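Probable secreted solute-binding lipoprotein (Streptomyces coelicolor, PDB 3I3V) probably binds a solute outside the cell and delivers it to a membrane transporter, as related lipid-tethered binding proteins do. Local coordinates at residues T9-T14 with K43-G48; R62-V67 with S293-R298; Y130-L135 with H262-G267; F221-Q226 with F377-S382; Q236-E241 with K254-V259. One frame throughout, in Å; residues are numbered along the deposited sequence.

Contact 1: residues T9-T14 with K43-G48; sequences TLVVHT and KNLVNG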
# COMPACT_ATOMS: atom_id res chain seq x y z
N THR C 9 45.72 3.63 -12.91
CA THR C 9 46.60 4.51 -13.68
C THR C 9 46.16 4.38 -15.12
O THR C 9 46.44 3.39 -15.75
CB THR C 9 48.06 4.10 -13.62
OG1 THR C 9 48.59 4.44 -12.34
CG2 THR C 9 48.85 4.83 -14.69
N LEU C 10 45.50 5.40 -15.63
CA LEU C 10 45.03 5.36 -16.98
C LEU C 10 46.04 6.10 -17.82
O LEU C 10 46.30 7.26 -17.54
CB LEU C 10 43.69 6.07 -17.06
CG LEU C 10 42.55 5.58 -17.93
CD1 LEU C 10 41.87 6.74 -18.61
CD2 LEU C 10 43.05 4.59 -18.92
N VAL C 11 46.63 5.46 -18.83
CA VAL C 11 47.61 6.15 -19.70
C VAL C 11 46.91 6.43 -21.01
O VAL C 11 46.39 5.53 -21.66
CB VAL C 11 48.85 5.28 -19.98
CG1 VAL C 11 49.85 6.07 -20.82
CG2 VAL C 11 49.49 4.82 -18.68
N VAL C 12 46.91 7.71 -21.40
CA VAL C 12 46.26 8.17 -22.61
C VAL C 12 47.25 8.73 -23.63
O VAL C 12 47.97 9.69 -23.34
CB VAL C 12 45.23 9.29 -22.27
CG1 VAL C 12 44.61 9.84 -23.54
CG2 VAL C 12 44.16 8.74 -21.35
N HIS C 13 47.28 8.13 -24.81
CA HIS C 13 48.15 8.56 -25.91
C HIS C 13 47.28 9.47 -26.77
O HIS C 13 46.38 9.00 -27.46
CB HIS C 13 48.63 7.35 -26.72
CG HIS C 13 49.90 7.60 -27.47
ND1 HIS C 13 50.52 6.64 -28.23
CD2 HIS C 13 50.67 8.71 -27.55
CE1 HIS C 13 51.63 7.14 -28.74
NE2 HIS C 13 51.74 8.39 -28.34
N THR C 14 47.57 10.77 -26.73
CA THR C 14 46.77 11.79 -27.41
C THR C 14 47.49 12.77 -28.30
O THR C 14 48.65 13.09 -28.07
CB THR C 14 46.09 12.71 -26.38
OG1 THR C 14 45.74 11.94 -25.23
CG2 THR C 14 44.87 13.37 -26.97
N LYS C 43 47.92 9.80 -17.02
CA LYS C 43 49.14 10.25 -17.66
C LYS C 43 48.88 10.47 -19.14
O LYS C 43 48.22 9.66 -19.79
CB LYS C 43 50.27 9.22 -17.49
CG LYS C 43 51.62 9.77 -17.94
CD LYS C 43 52.73 8.76 -17.82
CE LYS C 43 54.05 9.36 -18.28
NZ LYS C 43 55.13 8.35 -18.37
N ASN C 44 49.38 11.58 -19.68
CA ASN C 44 49.19 11.86 -21.10
C ASN C 44 50.48 11.76 -21.90
O ASN C 44 51.51 12.31 -21.51
CB ASN C 44 48.61 13.26 -21.32
CG ASN C 44 47.12 13.32 -21.09
OD1 ASN C 44 46.35 12.69 -21.81
ND2 ASN C 44 46.71 14.08 -20.09
N LEU C 45 50.43 11.02 -23.01
CA LEU C 45 51.57 10.90 -23.90
C LEU C 45 51.10 11.69 -25.12
O LEU C 45 50.15 11.30 -25.79
CB LEU C 45 51.85 9.44 -24.27
CG LEU C 45 52.44 8.52 -23.18
CD1 LEU C 45 52.53 7.08 -23.71
CD2 LEU C 45 53.82 9.03 -22.77
N VAL C 46 51.75 12.81 -25.40
CA VAL C 46 51.34 13.63 -26.53
C VAL C 46 52.21 13.47 -27.76
O VAL C 46 53.44 13.48 -27.67
CB VAL C 46 51.29 15.13 -26.14
CG1 VAL C 46 50.88 15.97 -27.35
CG2 VAL C 46 50.32 15.34 -24.99
N ASN C 47 51.55 13.32 -28.90
CA ASN C 47 52.22 13.18 -30.19
C ASN C 47 51.31 13.79 -31.26
O ASN C 47 50.10 13.85 -31.08
CB ASN C 47 52.48 11.70 -30.51
CG ASN C 47 53.72 11.17 -29.84
OD1 ASN C 47 54.84 11.57 -30.16
ND2 ASN C 47 53.53 10.26 -28.89
N GLY C 48 51.91 14.23 -32.37
CA GLY C 48 51.12 14.85 -33.42
C GLY C 48 50.87 13.91 -34.58
O GLY C 48 50.16 12.93 -34.45

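Contact 2: residues R62-V67 with S293-R298; sequences RKEADV and SPNGVR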
# COMPACT_ATOMS: atom_id res chain seq x y z
N ARG C 62 54.32 -4.40 -26.42
CA ARG C 62 53.34 -4.74 -25.39
C ARG C 62 53.33 -3.78 -24.21
O ARG C 62 53.30 -4.20 -23.05
CB ARG C 62 53.58 -6.17 -24.90
CG ARG C 62 53.43 -7.22 -25.99
CD ARG C 62 53.68 -8.61 -25.44
NE ARG C 62 53.68 -9.61 -26.50
CZ ARG C 62 52.63 -9.87 -27.27
NH1 ARG C 62 51.49 -9.22 -27.09
NH2 ARG C 62 52.73 -10.78 -28.23
N LYS C 63 53.36 -2.48 -24.51
CA LYS C 63 53.32 -1.47 -23.46
C LYS C 63 52.65 -0.19 -23.97
O LYS C 63 53.00 0.91 -23.56
CB LYS C 63 54.73 -1.18 -22.94
CG LYS C 63 55.69 -0.58 -23.97
CD LYS C 63 57.11 -0.43 -23.38
CE LYS C 63 58.07 0.27 -24.34
NZ LYS C 63 57.68 1.68 -24.66
N GLU C 64 51.66 -0.35 -24.85
CA GLU C 64 50.94 0.78 -25.42
C GLU C 64 49.96 1.40 -24.43
O GLU C 64 49.50 0.74 -23.50
CB GLU C 64 50.19 0.36 -26.70
CG GLU C 64 48.92 -0.47 -26.46
CD GLU C 64 49.22 -1.91 -26.07
OE1 GLU C 64 48.26 -2.69 -25.89
OE2 GLU C 64 50.41 -2.26 -25.95
N ALA C 65 49.64 2.67 -24.65
CA ALA C 65 48.70 3.39 -23.81
C ALA C 65 47.37 2.64 -23.73
O ALA C 65 47.09 1.80 -24.58
CB ALA C 65 48.48 4.80 -24.37
N ASP C 66 46.57 2.94 -22.71
CA ASP C 66 45.27 2.30 -22.52
C ASP C 66 44.18 2.87 -23.42
O ASP C 66 43.25 2.17 -23.83
CB ASP C 66 44.84 2.45 -21.06
CG ASP C 66 45.90 1.98 -20.09
OD1 ASP C 66 46.26 0.78 -20.15
OD2 ASP C 66 46.36 2.80 -19.26
N VAL C 67 44.31 4.16 -23.72
CA VAL C 67 43.34 4.87 -24.56
C VAL C 67 44.11 5.74 -25.53
O VAL C 67 45.10 6.38 -25.18
CB VAL C 67 42.42 5.78 -23.71
CG1 VAL C 67 41.52 6.59 -24.62
CG2 VAL C 67 41.59 4.95 -22.75
N SER C 293 42.89 0.22 -26.35
CA SER C 293 43.88 -0.79 -26.67
C SER C 293 43.67 -2.05 -25.85
O SER C 293 42.88 -2.06 -24.90
CB SER C 293 45.28 -0.27 -26.37
OG SER C 293 45.43 -0.11 -24.98
N PRO C 294 44.34 -3.15 -26.22
CA PRO C 294 44.16 -4.37 -25.43
C PRO C 294 44.60 -4.12 -23.98
O PRO C 294 44.01 -4.65 -23.05
CB PRO C 294 45.04 -5.38 -26.16
CG PRO C 294 44.81 -4.98 -27.61
CD PRO C 294 44.93 -3.45 -27.54
N ASN C 295 45.63 -3.30 -23.80
CA ASN C 295 46.10 -2.96 -22.46
C ASN C 295 44.98 -2.22 -21.73
O ASN C 295 44.75 -2.43 -20.54
CB ASN C 295 47.32 -2.05 -22.53
CG ASN C 295 48.63 -2.80 -22.56
OD1 ASN C 295 49.69 -2.19 -22.65
ND2 ASN C 295 48.57 -4.12 -22.49
N GLY C 296 44.31 -1.35 -22.47
CA GLY C 296 43.22 -0.57 -21.92
C GLY C 296 42.08 -1.46 -21.50
O GLY C 296 41.40 -1.18 -20.52
N VAL C 297 41.86 -2.55 -22.24
CA VAL C 297 40.81 -3.51 -21.92
C VAL C 297 41.08 -4.10 -20.54
O VAL C 297 40.16 -4.39 -19.79
CB VAL C 297 40.75 -4.66 -22.96
CG1 VAL C 297 40.00 -5.85 -22.37
CG2 VAL C 297 40.04 -4.19 -24.23
N ARG C 298 42.36 -4.28 -20.22
CA ARG C 298 42.74 -4.82 -18.92
C ARG C 298 42.28 -3.87 -17.83
O ARG C 298 41.89 -4.30 -16.75
CB ARG C 298 44.25 -5.02 -18.85
CG ARG C 298 44.70 -5.82 -17.63
CD ARG C 298 46.22 -5.92 -17.52
NE ARG C 298 46.85 -4.61 -17.39
CZ ARG C 298 47.33 -3.90 -18.41
NH1 ARG C 298 47.25 -4.37 -19.65
NH2 ARG C 298 47.87 -2.70 -18.18

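Contact 3: residues Y130-L135 with H262-G267; sequences YNRALL and HTEVGG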
# COMPACT_ATOMS: atom_id res chain seq x y z
N TYR C 130 29.36 34.34 -46.04
CA TYR C 130 29.03 35.45 -46.95
C TYR C 130 29.12 36.79 -46.22
O TYR C 130 28.42 37.03 -45.24
CB TYR C 130 27.61 35.29 -47.50
CG TYR C 130 27.38 34.01 -48.29
CD1 TYR C 130 27.50 33.99 -49.67
CD2 TYR C 130 27.05 32.82 -47.64
CE1 TYR C 130 27.28 32.82 -50.40
CE2 TYR C 130 26.83 31.65 -48.36
CZ TYR C 130 26.95 31.66 -49.73
OH TYR C 130 26.73 30.51 -50.45
N ASN C 131 29.99 37.67 -46.71
CA ASN C 131 30.16 38.99 -46.10
C ASN C 131 29.02 39.91 -46.59
O ASN C 131 28.98 40.30 -47.76
CB ASN C 131 31.54 39.54 -46.48
CG ASN C 131 31.81 40.92 -45.90
OD1 ASN C 131 32.97 41.32 -45.73
ND2 ASN C 131 30.75 41.67 -45.62
N ARG C 132 28.09 40.24 -45.70
CA ARG C 132 26.95 41.08 -46.04
C ARG C 132 27.31 42.51 -46.40
O ARG C 132 26.78 43.07 -47.35
CB ARG C 132 25.95 41.10 -44.89
CG ARG C 132 24.90 40.02 -44.97
CD ARG C 132 23.93 40.32 -46.09
NE ARG C 132 22.83 39.36 -46.11
CZ ARG C 132 21.82 39.42 -46.97
NH1 ARG C 132 21.79 40.39 -47.88
NH2 ARG C 132 20.85 38.51 -46.93
N ALA C 133 28.19 43.12 -45.61
CA ALA C 133 28.61 44.48 -45.88
C ALA C 133 29.05 44.60 -47.33
O ALA C 133 28.71 45.57 -48.01
CB ALA C 133 29.75 44.87 -44.96
N LEU C 134 29.79 43.62 -47.82
CA LEU C 134 30.27 43.65 -49.20
C LEU C 134 29.18 43.30 -50.22
O LEU C 134 29.18 43.83 -51.33
CB LEU C 134 31.49 42.73 -49.35
CG LEU C 134 32.81 43.26 -48.78
CD1 LEU C 134 33.34 44.39 -49.64
CD2 LEU C 134 32.59 43.76 -47.36
N LEU C 135 28.26 42.41 -49.86
CA LEU C 135 27.18 42.06 -50.77
C LEU C 135 26.27 43.27 -50.92
O LEU C 135 25.67 43.49 -51.98
CB LEU C 135 26.37 40.86 -50.25
CG LEU C 135 27.02 39.47 -50.28
CD1 LEU C 135 26.03 38.42 -49.77
CD2 LEU C 135 27.47 39.15 -51.69
N HIS C 262 29.31 41.36 -39.45
CA HIS C 262 28.39 41.39 -40.58
C HIS C 262 28.65 40.27 -41.59
O HIS C 262 28.62 40.49 -42.80
CB HIS C 262 28.42 42.76 -41.28
CG HIS C 262 29.80 43.25 -41.64
ND1 HIS C 262 30.38 44.33 -41.03
CD2 HIS C 262 30.67 42.83 -42.59
CE1 HIS C 262 31.56 44.57 -41.59
NE2 HIS C 262 31.76 43.68 -42.54
N THR C 263 28.90 39.06 -41.07
CA THR C 263 29.13 37.89 -41.91
C THR C 263 28.05 36.86 -41.60
O THR C 263 27.64 36.69 -40.45
CB THR C 263 30.55 37.27 -41.68
OG1 THR C 263 31.54 38.11 -42.28
CG2 THR C 263 30.66 35.88 -42.31
N GLU C 264 27.58 36.18 -42.63
CA GLU C 264 26.55 35.17 -42.48
C GLU C 264 26.99 33.85 -43.10
O GLU C 264 27.63 33.84 -44.15
CB GLU C 264 25.26 35.64 -43.14
CG GLU C 264 24.48 36.66 -42.34
CD GLU C 264 23.24 37.14 -43.06
OE1 GLU C 264 22.56 36.31 -43.70
OE2 GLU C 264 22.94 38.35 -42.98
N VAL C 265 26.64 32.74 -42.46
CA VAL C 265 27.02 31.43 -42.98
C VAL C 265 25.85 30.70 -43.60
O VAL C 265 24.72 30.79 -43.13
CB VAL C 265 27.64 30.53 -41.88
CG1 VAL C 265 28.94 31.14 -41.37
CG2 VAL C 265 26.66 30.34 -40.75
N GLY C 266 26.15 29.97 -44.67
CA GLY C 266 25.15 29.19 -45.37
C GLY C 266 25.83 28.02 -46.07
O GLY C 266 26.87 27.54 -45.61
N GLY C 267 25.24 27.56 -47.16
CA GLY C 267 25.81 26.45 -47.91
C GLY C 267 26.16 26.91 -49.31
O GLY C 267 25.92 28.06 -49.67

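Contact 4: residues F221-Q226 with F377-S382; sequences FADKAQ and FTRGTS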
# COMPACT_ATOMS: atom_id res chain seq x y z
N PHE C 221 35.14 32.67 -58.96
CA PHE C 221 36.31 32.63 -58.07
C PHE C 221 37.20 33.83 -58.33
O PHE C 221 37.15 34.42 -59.41
CB PHE C 221 37.09 31.34 -58.29
CG PHE C 221 36.28 30.11 -58.05
CD1 PHE C 221 35.79 29.83 -56.78
CD2 PHE C 221 35.90 29.29 -59.10
CE1 PHE C 221 34.94 28.77 -56.57
CE2 PHE C 221 35.05 28.22 -58.89
CZ PHE C 221 34.57 27.96 -57.62
N ALA C 222 38.00 34.19 -57.34
CA ALA C 222 38.93 35.32 -57.45
C ALA C 222 39.86 35.10 -58.64
O ALA C 222 40.16 33.95 -59.00
CB ALA C 222 39.75 35.46 -56.17
N ASP C 223 40.32 36.19 -59.24
CA ASP C 223 41.23 36.06 -60.37
C ASP C 223 42.46 35.29 -59.89
O ASP C 223 42.92 35.48 -58.76
CB ASP C 223 41.67 37.44 -60.88
CG ASP C 223 40.54 38.22 -61.56
OD1 ASP C 223 39.75 37.61 -62.32
OD2 ASP C 223 40.45 39.45 -61.36
N LYS C 224 42.97 34.39 -60.72
CA LYS C 224 44.16 33.62 -60.39
C LYS C 224 44.01 32.62 -59.24
O LYS C 224 45.00 32.17 -58.66
CB LYS C 224 45.31 34.60 -60.09
CG LYS C 224 45.52 35.63 -61.20
CD LYS C 224 46.82 36.44 -61.06
CE LYS C 224 46.87 37.25 -59.77
NZ LYS C 224 47.30 36.44 -58.59
N ALA C 225 42.77 32.26 -58.90
CA ALA C 225 42.50 31.32 -57.82
C ALA C 225 43.36 30.05 -57.87
O ALA C 225 43.65 29.45 -56.83
CB ALA C 225 41.01 30.93 -57.82
N GLN C 226 43.75 29.65 -59.07
CA GLN C 226 44.56 28.45 -59.28
C GLN C 226 45.90 28.47 -58.56
O GLN C 226 46.47 27.42 -58.28
CB GLN C 226 44.80 28.24 -60.78
CG GLN C 226 43.74 28.90 -61.64
CD GLN C 226 44.27 30.10 -62.40
OE1 GLN C 226 43.49 30.90 -62.93
NE2 GLN C 226 45.59 30.23 -62.48
N PHE C 377 41.09 24.74 -61.71
CA PHE C 377 40.59 26.08 -61.41
C PHE C 377 40.96 27.13 -62.47
O PHE C 377 40.48 28.26 -62.41
CB PHE C 377 41.11 26.56 -60.04
CG PHE C 377 40.15 26.32 -58.92
CD1 PHE C 377 40.19 25.14 -58.18
CD2 PHE C 377 39.21 27.28 -58.58
CE1 PHE C 377 39.30 24.92 -57.13
CE2 PHE C 377 38.31 27.07 -57.53
CZ PHE C 377 38.36 25.89 -56.80
N THR C 378 41.80 26.75 -63.42
CA THR C 378 42.23 27.67 -64.48
C THR C 378 41.10 27.84 -65.49
O THR C 378 40.71 26.88 -66.15
CB THR C 378 43.48 27.13 -65.20
OG1 THR C 378 44.47 26.79 -64.23
CG2 THR C 378 44.05 28.18 -66.13
N ARG C 379 40.59 29.06 -65.62
CA ARG C 379 39.49 29.35 -66.53
C ARG C 379 39.73 28.87 -67.96
O ARG C 379 40.83 28.98 -68.49
CB ARG C 379 39.19 30.84 -66.54
CG ARG C 379 38.98 31.40 -65.16
CD ARG C 379 38.67 32.87 -65.20
NE ARG C 379 37.33 33.15 -65.70
CZ ARG C 379 36.70 34.29 -65.48
NH1 ARG C 379 37.30 35.25 -64.78
NH2 ARG C 379 35.48 34.49 -65.96
N GLY C 380 38.67 28.35 -68.57
CA GLY C 380 38.77 27.87 -69.93
C GLY C 380 39.10 26.39 -70.04
O GLY C 380 38.89 25.79 -71.09
N THR C 381 39.61 25.81 -68.95
CA THR C 381 39.98 24.39 -68.92
C THR C 381 38.75 23.51 -69.06
O THR C 381 37.95 23.38 -68.13
CB THR C 381 40.70 24.03 -67.62
OG1 THR C 381 41.87 24.85 -67.48
CG2 THR C 381 41.12 22.57 -67.63
N SER C 382 38.62 22.88 -70.22
CA SER C 382 37.48 22.01 -70.53
C SER C 382 37.16 21.00 -69.45
O SER C 382 38.05 20.55 -68.73
CB SER C 382 37.73 21.27 -71.84
OG SER C 382 38.94 20.54 -71.78

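Contact 5: residues Q236-E241 with K254-V259; sequences QFNTEE and KVPEKV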
# COMPACT_ATOMS: atom_id res chain seq x y z
N GLN C 236 42.48 37.49 -47.99
CA GLN C 236 41.51 38.19 -48.83
C GLN C 236 40.16 38.41 -48.17
O GLN C 236 39.56 39.47 -48.32
CB GLN C 236 41.31 37.44 -50.15
CG GLN C 236 42.48 37.59 -51.11
CD GLN C 236 42.22 36.99 -52.47
OE1 GLN C 236 43.08 37.02 -53.35
NE2 GLN C 236 41.03 36.42 -52.66
N PHE C 237 39.68 37.42 -47.43
CA PHE C 237 38.40 37.56 -46.76
C PHE C 237 38.48 38.44 -45.50
O PHE C 237 37.59 39.25 -45.25
CB PHE C 237 37.83 36.19 -46.40
CG PHE C 237 36.41 36.23 -45.91
CD1 PHE C 237 36.13 36.50 -44.57
CD2 PHE C 237 35.36 36.02 -46.79
CE1 PHE C 237 34.81 36.56 -44.12
CE2 PHE C 237 34.04 36.08 -46.35
CZ PHE C 237 33.77 36.35 -45.01
N ASN C 238 39.56 38.30 -44.73
CA ASN C 238 39.73 39.08 -43.50
C ASN C 238 39.92 40.57 -43.70
O ASN C 238 39.49 41.36 -42.87
CB ASN C 238 40.89 38.52 -42.68
CG ASN C 238 40.54 37.21 -42.04
OD1 ASN C 238 39.43 36.71 -42.21
ND2 ASN C 238 41.48 36.63 -41.29
N THR C 239 40.55 40.95 -44.80
CA THR C 239 40.75 42.37 -45.11
C THR C 239 39.58 42.82 -45.98
O THR C 239 39.52 43.96 -46.44
CB THR C 239 42.07 42.60 -45.89
OG1 THR C 239 42.05 41.86 -47.11
CG2 THR C 239 43.27 42.18 -45.05
N GLU C 240 38.64 41.91 -46.20
CA GLU C 240 37.45 42.19 -46.98
C GLU C 240 37.73 42.58 -48.42
O GLU C 240 37.17 43.55 -48.93
CB GLU C 240 36.62 43.28 -46.30
CG GLU C 240 36.08 42.89 -44.94
CD GLU C 240 35.23 43.97 -44.30
OE1 GLU C 240 35.76 45.08 -44.09
OE2 GLU C 240 34.05 43.72 -44.01
N GLU C 241 38.59 41.81 -49.09
CA GLU C 241 38.89 42.05 -50.49
C GLU C 241 38.03 41.08 -51.31
O GLU C 241 37.80 41.29 -52.50
CB GLU C 241 40.38 41.83 -50.78
CG GLU C 241 41.29 42.83 -50.09
CD GLU C 241 40.97 44.28 -50.44
OE1 GLU C 241 40.90 44.61 -51.65
OE2 GLU C 241 40.79 45.11 -49.51
N LYS C 254 38.55 32.38 -36.62
CA LYS C 254 39.63 33.36 -36.58
C LYS C 254 39.36 34.60 -37.43
O LYS C 254 40.26 35.41 -37.65
CB LYS C 254 40.96 32.73 -37.04
CG LYS C 254 41.43 31.50 -36.23
CD LYS C 254 42.76 30.98 -36.78
CE LYS C 254 43.08 29.54 -36.35
NZ LYS C 254 43.44 29.41 -34.91
N VAL C 255 38.12 34.73 -37.91
CA VAL C 255 37.73 35.89 -38.72
C VAL C 255 37.61 37.10 -37.80
O VAL C 255 36.86 37.08 -36.82
CB VAL C 255 36.35 35.65 -39.42
CG1 VAL C 255 35.88 36.92 -40.10
CG2 VAL C 255 36.47 34.54 -40.45
N PRO C 256 38.37 38.18 -38.10
CA PRO C 256 38.34 39.40 -37.29
C PRO C 256 36.92 39.80 -36.92
O PRO C 256 36.08 40.02 -37.79
CB PRO C 256 39.02 40.41 -38.20
CG PRO C 256 40.07 39.57 -38.84
CD PRO C 256 39.32 38.31 -39.21
N GLU C 257 36.67 39.89 -35.62
CA GLU C 257 35.36 40.24 -35.08
C GLU C 257 34.63 41.38 -35.80
O GLU C 257 33.40 41.34 -35.95
CB GLU C 257 35.49 40.54 -33.59
CG GLU C 257 34.92 41.87 -33.15
CD GLU C 257 34.82 41.96 -31.64
OE1 GLU C 257 35.88 41.92 -30.97
OE2 GLU C 257 33.69 42.06 -31.13
N LYS C 258 35.37 42.40 -36.22
CA LYS C 258 34.76 43.52 -36.93
C LYS C 258 34.11 42.99 -38.21
O LYS C 258 32.98 43.35 -38.54
CB LYS C 258 35.82 44.56 -37.29
CG LYS C 258 36.53 45.17 -36.09
CD LYS C 258 35.62 46.13 -35.33
CE LYS C 258 35.41 47.44 -36.10
NZ LYS C 258 34.80 47.25 -37.44
N VAL C 259 34.84 42.13 -38.92
CA VAL C 259 34.36 41.52 -40.16
C VAL C 259 33.27 40.49 -39.88
O VAL C 259 32.26 40.45 -40.57
CB VAL C 259 35.51 40.81 -40.90
CG1 VAL C 259 35.01 40.25 -42.22
CG2 VAL C 259 36.66 41.78 -41.12

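Contact 1: residues T9-T14 with K43-G48
The imidazole of His13 and the amide of Asn47 meet edge to tip where two parallel strands run out, their planes turned 72° apart. His13 CG lies anti to its backbone N, and the ring reaches across to the neighbouring strand. Asn47 ND2 donates to His13 NE2 over a short 2.6 Å, lying almost in the ring plane but with a bent N-H...N angle of 137°. NE2 therefore serves as an acceptor, consistent with a neutral ring. Further along the same edge, His13 CD2 rests 3.2 Å from Leu45 O and 3.6 Å from Leu45 CB. Val11 lies on this face too, its CG1 crossing Leu45 CD1 obliquely at 4.1 Å, so branched and aliphatic residues fill the sheet surface beside the ring. On the other face Val12 and Asn44 run side by side, Asn44 OD1 standing 3.6 Å from Val12 CB while Tyr26 OH holds that oxygen. Between the strands runs a ladder of five backbone hydrogen bonds, among them a nearly straight one from Val12 N to Lys43 O (2.8 Å, 178°). Lys43 suits the outer strand, since its extended chain can reach Asp4. The strands are the two arms of a beta-alpha-beta unit, connected along the chain through helix 23-36. Strand 67-70 flanks strand 9-14 on its other side, helix 51-60 packs on His13, and helix 300-310 packs on Leu10 and Val12.

Contact 2: residues R62-V67 with S293-R298
Ser293 OG is gripped by two hydrogen bonds: it donates to Ala65 O at 2.6 Å, in the carbonyl plane and on a lone pair, and accepts from Gly296 N at 3.0 Å. Its position between the backbone N and the carbonyl carbon (chi1 68°) lets one hydroxyl serve both the loop and the helix. Ser293 N adds a straight bond to Asp66 O at 3.2 Å (172°), although it meets that oxygen from above the carbonyl plane. Gly296 suits its place because a beta carbon there would clash with Asp66 O; without one, its CA approaches that oxygen to 3.3 Å in a CA-H...O contact. Glu64 bends at chi2 and lays its carboxylate against the Asn295 amide, the two planes stacked only 13° apart. Its OE1 receives a weak bond from Asn295 N at 3.4 Å. A negative group beside the first turn would probably be favoured by the helix dipole, and Arg59 offers a long, weak ion pair. Asp66 OD2 accepts from Val11 N, tying the loop to strand 9-14, and makes a salt bridge to Lys299. Pro294 suits the first helical position, where no backbone N-H is needed. The arrangement is a serine N-cap at the start of helix 294-298, fastened to the loop between helix 51-60 and strand 67-70 in an alpha/beta lobe of a solute-binding protein.

Contact 3: residues Y130-L135 with H262-G267
Tyr130 and Glu264 form an antiparallel hydrogen-bonded pair: Tyr130 N gives to Glu264 O at 2.6 Å, and Glu264 N returns to Tyr130 O at 2.9 Å. With CG anti to the carbonyl carbon (chi1 -60°), the Tyr130 ring presents its edge to Glu264 O and extends past Gly266. At its tip OH donates to Gly267 O at 2.7 Å, from above the carbonyl plane. A phenylalanine here would lose that bond and would probably hold the chain at Gly267 less firmly. Beyond Asn131 the chain turns from strand 122-131 into helix 132-138, and Arg132 N bonds to His262 O at 3.0 Å, continuing the ladder into the first turn. The pairing belongs to the large mixed sheet of one lobe of the two-lobed binding-protein fold, in which strand 263-266 lies against strand 122-131, itself also paired with strand 242-246. Arg132 is bent at chi2, so its NE makes a salt bridge to Glu264 OE2 at 3.3 Å, meeting the carboxylate from above its plane; Arg132 NH1 is held by Asp141 O. Ala133, small enough to sit close, puts CB over one face of the His262 ring, 3.5 Å from the centroid, in a CH-pi contact. His262 CG stands in the crowded position between its backbone N and carbonyl carbon (chi1 51°). Farther out, Glu240 OE2 is hydrogen-bonded to His262 NE2, which would probably favour a proton there. Thr263 OG1 is hydrogen-bonded to Val259 O, on the helix just before this strand.

Contact 4: residues F221-Q226 with F377-S382
Two type II beta turns, Ala222 to Ala225 and Thr378 to Thr381, shape the two loops, with Lys224 and Gly380 (93°) at positive phi; glycine suits the latter, where a beta carbon would jam against the preceding carbonyl O. The loops link helices of one lobe of the two-lobed fold, and their core is a T-shaped aromatic pair. Phe377 CE2 points onto the centre of the Phe221 face, 3.5 Å above its plane, with the planes 68° apart. Phe377 also meets Phe212 edge-to-face, while Leu177, Ile181 and Trp268 pack around Phe221. An alanine in place of Phe221 would remove that face and would probably loosen the apolar packing on the Phe377 edge. Ala225, a small residue, brings CB to 4.1 Å from Phe377 CD2. Beside the rings Gln226 bends at chi2 and lays its CG on the backbone, 3.4 Å from Phe377 C. On the exposed side Asp223 OD1 and Arg379 NH1 are 4.2 Å apart, too far for a salt bridge; Arg158 pairs with the former, and Asp217 O holds Arg379 NH2. The Thr378-Thr381 turn is closed twice at Thr378 O, which accepts from Thr381 N at 3.2 Å and from Thr381 OG1 at 2.7 Å.

Contact 5: residues Q236-E241 with K254-V259
Phe237 CG lies anti to its backbone N (chi1 -171°), which carries the ring toward Val255 and Val259, while Asn238 CG lies anti to the carbonyl carbon and its amide is turned toward Pro256. The backbone ends helix 230-238 in a Schellman motif: Glu240 takes a positive phi (62°), Glu241 N bonds to Gln236 O at 2.6 Å, and Glu240 N to Phe237 O at 3.0 Å. This helix end packs against the start of helix 257-261, which has Pro256 at its N-cap, in one lobe of the two-lobed fold. The side chains meet by van der Waals contact. Pro256 CD sits across the Asn238 amide, 3.3 Å from Asn238 CG and nearly as close to OD1 and ND2, the two side chains crossing at about a right angle. Proline suits the N-cap, where it has no N-H to satisfy. Phe237 CE1 touches two valines at once, with Val255 CG1 and Val259 CG1 each 4.2 Å away; Val255 CG1 lies at the ring edge. Branched valines suit this place, since each offers two methyls to the helix end. Glu240 reaches Val259 tip to tip through its aliphatic part, CG lying 3.9 Å from Val259 CG1, its carboxylate being turned to His262. The other valine methyl, Val259 CG2, rests 3.4 Å from Asn238 O, a carbonyl in the last turn of the helix.

From the N terminus, contact 1 closes the first loop, joining neighbouring strands around helix 23-36. Contact 2 then opens, and its very long loop holds contacts 3 and 5 entirely; contact 4 crosses it, its second segment lying beyond residue 298. Contact 3 encloses contact 5 and crosses contact 4, whose loop also encloses contact 5. Contacts 1 and 2 touch and tie together the small sheet of one lobe. Contact 3 joins strands of the large mixed sheet, contact 5 two helix ends, contact 4 two interhelical loops. Contacts 3 and 5 touch, both across the chain's centre from contact 2; contact 4 packs Ala222 on Gln236 of contact 5, its nearest atoms about 10 Å from contact 3.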